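Local coordinates for protein lamina-associated polypeptide 2 isoforms alpha/zeta (Mus musculus, PDB 2V0X) that forms a dimer as a component of the nuclear lamina and probably binds lamin A and chromatin, at residues V57-V63 with Q122-H126; D137-A141 with I158-T162. The protein carries 2 engineered substitutions. All blocks are in the same frame, centred on the assembly; numbering follows the deposited sequence.

The two contacts share helix 100-146 but use it differently. In contact 1 a loop, residues 57-63, packs on the helix; in contact 2 the helix meets its antiparallel neighbour, helix 152-196. Contact 1 is partly buried, and its centre is about 12 Å from the centre of the chain, that of the more buried contact 2 about 31 Å. The centres of the two are about 23 Å apart and their nearest atoms about 12 Å. Aromatic edges and faces and a histidine-carbonyl bond characterise the first, aliphatic packing with a loose salt bridge on its exposed side the second. Both also touch the second subunit.

Contact 1: V57-V63 with Q122-H126; sequences VACRYPV and QIAAH
Tyr61 lies between two residues of helix 100-146, offering a ring face to Ile123 and a ring edge to His126. Ile123 CG1 stands over the tyrosine face, 3.6 Å from Tyr61 CD1, in a CH-pi contact. Toward His126 the pair is T-shaped: the tyrosine edge points at the imidazole face, with ring centroids 5.8 Å apart and planes at 70°. With CG anti to the carbonyl carbon (chi1 -57°), the Tyr61 ring is swung in between Ile123 and the imidazole. Tyr61 CB, placed by the backbone, lies 3.8 Å from His126 CD2, off-centre over the same imidazole. Here the loop 57-63 lies across the side of a long helix in an all-helical domain, and the Tyr61 hydroxyl is hydrogen-bonded to Asp175 of helix 152-196, so one tyrosine joins the loop to both long helices. The imidazole edge does the polar work. His126 NE2 donates to Pro62 O over 2.7 Å at an N-H...O angle of 151°, with the Pro62 oxygen in the plane of the ring, although the nitrogen sits well above the carbonyl plane. Replacing this histidine by an alanine removes the donor and is likely to leave Pro62 O without this mate and the tyrosine edge without a ring to meet, and to lose the stack on Phe33 of the second subunit. Nearby, Val63 CG2 packs 3.8 Å from Gln122 CG, and Val57 CG1 reaches Ile123 CD1 at 4.1 Å.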
# COMPACT_ATOMS: atom_id res chain seq x y z
N VAL B 57 -5.92 -11.25 -3.82
CA VAL B 57 -6.09 -11.32 -2.37
C VAL B 57 -7.53 -11.74 -2.08
O VAL B 57 -7.90 -11.91 -0.93
CB VAL B 57 -5.85 -9.94 -1.69
CG1 VAL B 57 -4.37 -9.60 -1.63
CG2 VAL B 57 -6.61 -8.86 -2.41
N ALA B 58 -8.32 -11.96 -3.13
CA ALA B 58 -9.72 -12.32 -2.96
C ALA B 58 -9.98 -13.57 -2.10
O ALA B 58 -10.95 -13.61 -1.36
CB ALA B 58 -10.44 -12.44 -4.35
N CYS B 59 -9.14 -14.59 -2.21
CA CYS B 59 -9.35 -15.80 -1.41
C CYS B 59 -8.83 -15.70 0.00
O CYS B 59 -9.42 -16.25 0.93
CB CYS B 59 -8.70 -17.03 -2.05
SG CYS B 59 -9.52 -17.58 -3.53
N ARG B 60 -7.68 -15.07 0.15
CA ARG B 60 -7.06 -14.95 1.45
C ARG B 60 -7.58 -13.80 2.30
O ARG B 60 -7.65 -13.91 3.52
CB ARG B 60 -5.53 -14.89 1.27
CG ARG B 60 -4.95 -16.22 0.79
CD ARG B 60 -3.54 -16.10 0.22
NE ARG B 60 -2.81 -17.37 0.29
CZ ARG B 60 -2.93 -18.38 -0.57
NH1 ARG B 60 -3.74 -18.30 -1.61
NH2 ARG B 60 -2.23 -19.49 -0.39
N TYR B 61 -8.01 -12.73 1.66
CA TYR B 61 -8.51 -11.57 2.38
C TYR B 61 -9.79 -11.06 1.76
O TYR B 61 -9.87 -9.89 1.36
CB TYR B 61 -7.43 -10.49 2.38
CG TYR B 61 -6.13 -10.98 2.96
CD1 TYR B 61 -5.07 -11.35 2.14
CD2 TYR B 61 -5.96 -11.07 4.34
CE1 TYR B 61 -3.87 -11.78 2.68
CE2 TYR B 61 -4.76 -11.50 4.89
CZ TYR B 61 -3.72 -11.85 4.05
OH TYR B 61 -2.52 -12.25 4.60
N PRO B 62 -10.84 -11.90 1.76
CA PRO B 62 -12.15 -11.56 1.19
C PRO B 62 -12.85 -10.38 1.88
O PRO B 62 -12.81 -10.24 3.11
CB PRO B 62 -12.93 -12.86 1.38
CG PRO B 62 -12.40 -13.36 2.68
CD PRO B 62 -10.91 -13.17 2.50
N VAL B 63 -13.50 -9.55 1.08
CA VAL B 63 -14.22 -8.41 1.60
C VAL B 63 -15.57 -8.34 0.89
O VAL B 63 -15.71 -8.80 -0.25
CB VAL B 63 -13.41 -7.10 1.42
CG1 VAL B 63 -14.27 -5.88 1.74
CG2 VAL B 63 -12.18 -7.12 2.34
N GLN B 122 -7.37 -4.20 1.59
CA GLN B 122 -8.15 -5.38 2.01
C GLN B 122 -7.42 -6.13 3.11
O GLN B 122 -8.04 -6.64 4.03
CB GLN B 122 -8.39 -6.36 0.85
CG GLN B 122 -9.53 -5.94 -0.05
CD GLN B 122 -9.73 -6.91 -1.18
OE1 GLN B 122 -10.00 -8.10 -0.97
NE2 GLN B 122 -9.59 -6.42 -2.40
N ILE B 123 -6.12 -6.28 2.95
CA ILE B 123 -5.31 -6.96 3.94
C ILE B 123 -5.36 -6.16 5.25
O ILE B 123 -5.62 -6.71 6.31
CB ILE B 123 -3.84 -7.08 3.46
CG1 ILE B 123 -3.77 -7.95 2.20
CG2 ILE B 123 -2.96 -7.69 4.57
CD1 ILE B 123 -2.38 -7.95 1.51
N ALA B 124 -5.15 -4.84 5.16
CA ALA B 124 -5.16 -4.00 6.37
C ALA B 124 -6.47 -4.11 7.12
O ALA B 124 -6.47 -4.13 8.36
CB ALA B 124 -4.87 -2.52 6.03
N ALA B 125 -7.58 -4.13 6.37
CA ALA B 125 -8.91 -4.27 6.96
C ALA B 125 -8.98 -5.54 7.80
O ALA B 125 -9.52 -5.54 8.90
CB ALA B 125 -9.99 -4.30 5.85
N HIS B 126 -8.45 -6.63 7.26
CA HIS B 126 -8.45 -7.89 7.99
C HIS B 126 -7.55 -7.79 9.20
O HIS B 126 -7.88 -8.27 10.27
CB HIS B 126 -8.03 -9.05 7.09
CG HIS B 126 -9.14 -9.58 6.24
ND1 HIS B 126 -9.87 -10.70 6.58
CD2 HIS B 126 -9.71 -9.09 5.11
CE1 HIS B 126 -10.84 -10.88 5.70
NE2 HIS B 126 -10.76 -9.91 4.80

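Contact 2: D137-A141 with I158-T162; sequences DISQA and ILNRT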
# COMPACT_ATOMS: atom_id res chain seq x y z
N ASP B 137 -9.50 -11.19 23.29
CA ASP B 137 -9.12 -12.51 23.80
C ASP B 137 -8.07 -12.40 24.91
O ASP B 137 -8.15 -13.12 25.91
CB ASP B 137 -8.59 -13.39 22.67
CG ASP B 137 -9.70 -13.97 21.79
OD1 ASP B 137 -10.89 -13.80 22.12
OD2 ASP B 137 -9.37 -14.59 20.77
N ILE B 138 -7.07 -11.53 24.72
CA ILE B 138 -6.02 -11.34 25.72
C ILE B 138 -6.65 -10.94 27.05
O ILE B 138 -6.30 -11.50 28.09
CB ILE B 138 -4.99 -10.26 25.29
CG1 ILE B 138 -4.10 -10.80 24.16
CG2 ILE B 138 -4.12 -9.83 26.48
CD1 ILE B 138 -3.31 -9.74 23.44
N SER B 139 -7.58 -9.99 27.02
CA SER B 139 -8.22 -9.58 28.25
C SER B 139 -9.05 -10.74 28.82
O SER B 139 -9.09 -10.91 30.04
CB SER B 139 -9.09 -8.34 28.03
OG SER B 139 -9.95 -8.51 26.93
N GLN B 140 -9.65 -11.55 27.96
CA GLN B 140 -10.46 -12.68 28.44
C GLN B 140 -9.58 -13.65 29.22
O GLN B 140 -9.98 -14.15 30.27
CB GLN B 140 -11.15 -13.41 27.30
CG GLN B 140 -12.30 -14.29 27.79
CD GLN B 140 -12.88 -15.18 26.72
OE1 GLN B 140 -13.09 -14.75 25.58
NE2 GLN B 140 -13.14 -16.43 27.07
N ALA B 141 -8.38 -13.90 28.70
CA ALA B 141 -7.42 -14.79 29.33
C ALA B 141 -6.95 -14.19 30.65
O ALA B 141 -6.75 -14.90 31.65
CB ALA B 141 -6.24 -15.01 28.41
N ILE B 158 -7.39 -20.07 25.29
CA ILE B 158 -7.62 -18.71 24.84
C ILE B 158 -6.31 -18.18 24.26
O ILE B 158 -6.29 -17.65 23.16
CB ILE B 158 -8.12 -17.80 25.99
CG1 ILE B 158 -9.53 -18.22 26.40
CG2 ILE B 158 -8.17 -16.35 25.56
CD1 ILE B 158 -10.52 -18.16 25.25
N LEU B 159 -5.22 -18.44 24.97
CA LEU B 159 -3.90 -18.00 24.57
C LEU B 159 -3.43 -18.72 23.32
O LEU B 159 -2.63 -18.19 22.56
CB LEU B 159 -2.88 -18.21 25.69
CG LEU B 159 -2.96 -17.32 26.94
CD1 LEU B 159 -1.78 -17.64 27.84
CD2 LEU B 159 -2.95 -15.83 26.57
N ASN B 160 -3.91 -19.94 23.10
CA ASN B 160 -3.50 -20.68 21.92
C ASN B 160 -4.10 -19.96 20.70
O ASN B 160 -3.46 -19.78 19.67
CB ASN B 160 -3.97 -22.13 22.01
CG ASN B 160 -3.38 -22.99 20.93
OD1 ASN B 160 -2.15 -23.03 20.75
ND2 ASN B 160 -4.23 -23.68 20.19
N ARG B 161 -5.31 -19.46 20.88
CA ARG B 161 -6.01 -18.75 19.83
C ARG B 161 -5.28 -17.40 19.54
O ARG B 161 -5.05 -17.05 18.37
CB ARG B 161 -7.46 -18.53 20.28
CG ARG B 161 -8.43 -18.15 19.17
CD ARG B 161 -9.77 -17.72 19.76
NE ARG B 161 -10.32 -18.73 20.66
CZ ARG B 161 -11.21 -18.49 21.61
NH1 ARG B 161 -11.66 -17.26 21.81
NH2 ARG B 161 -11.67 -19.48 22.37
N THR B 162 -4.87 -16.69 20.59
CA THR B 162 -4.17 -15.42 20.41
C THR B 162 -2.83 -15.65 19.70
O THR B 162 -2.36 -14.80 18.94
CB THR B 162 -3.92 -14.68 21.75
OG1 THR B 162 -3.00 -15.42 22.57
CG2 THR B 162 -5.24 -14.51 22.50
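Ala141 and Ile158, whose CA atoms are 6.0 Å apart, mark the nearest backbone approach of two antiparallel helical segments, 137-141 and 158-162, with axes 9.2 Å apart at closest and directions differing by 157°. Ile158 spreads its branches over the facing helix. Its CG2 settles 3.7 Å from Ala141 CB and also lies against the backbone oxygen of Asp137, while its CD1 reaches the amide end of Gln140. The small alanine also receives Leu159, whose CD2 comes to 3.9 Å from Ala141 CB. One turn on, Thr162 places its methyl by its first torsion (chi1 67°): OG1 sits between the backbone N and carbonyl carbon, where it donates to Leu159 O at 2.8 Å, and CG2 is turned to Asp137 CB, 3.5 Å away. That bond back to its own helix satisfies the hydroxyl and leaves the methyl for packing.

On the exposed side, Arg161 bends at its third torsion and crosses the Asp137 side chain at about a right angle. The salt bridge is long, 3.6 Å from Asp137 OD1 to Arg161 NH1, and with the carboxylate and guanidinium planes 77° apart it is not a flat, two-pronged pairing. Leu159 and Thr162 continue the apolar face to Ile145 and Ile138 of the second subunit. Ile158 touches Asp137, Gln140, Ala141 and Ile144, four positions spaced as the hole of knobs-into-holes packing, which is characteristic of an antiparallel coiled coil.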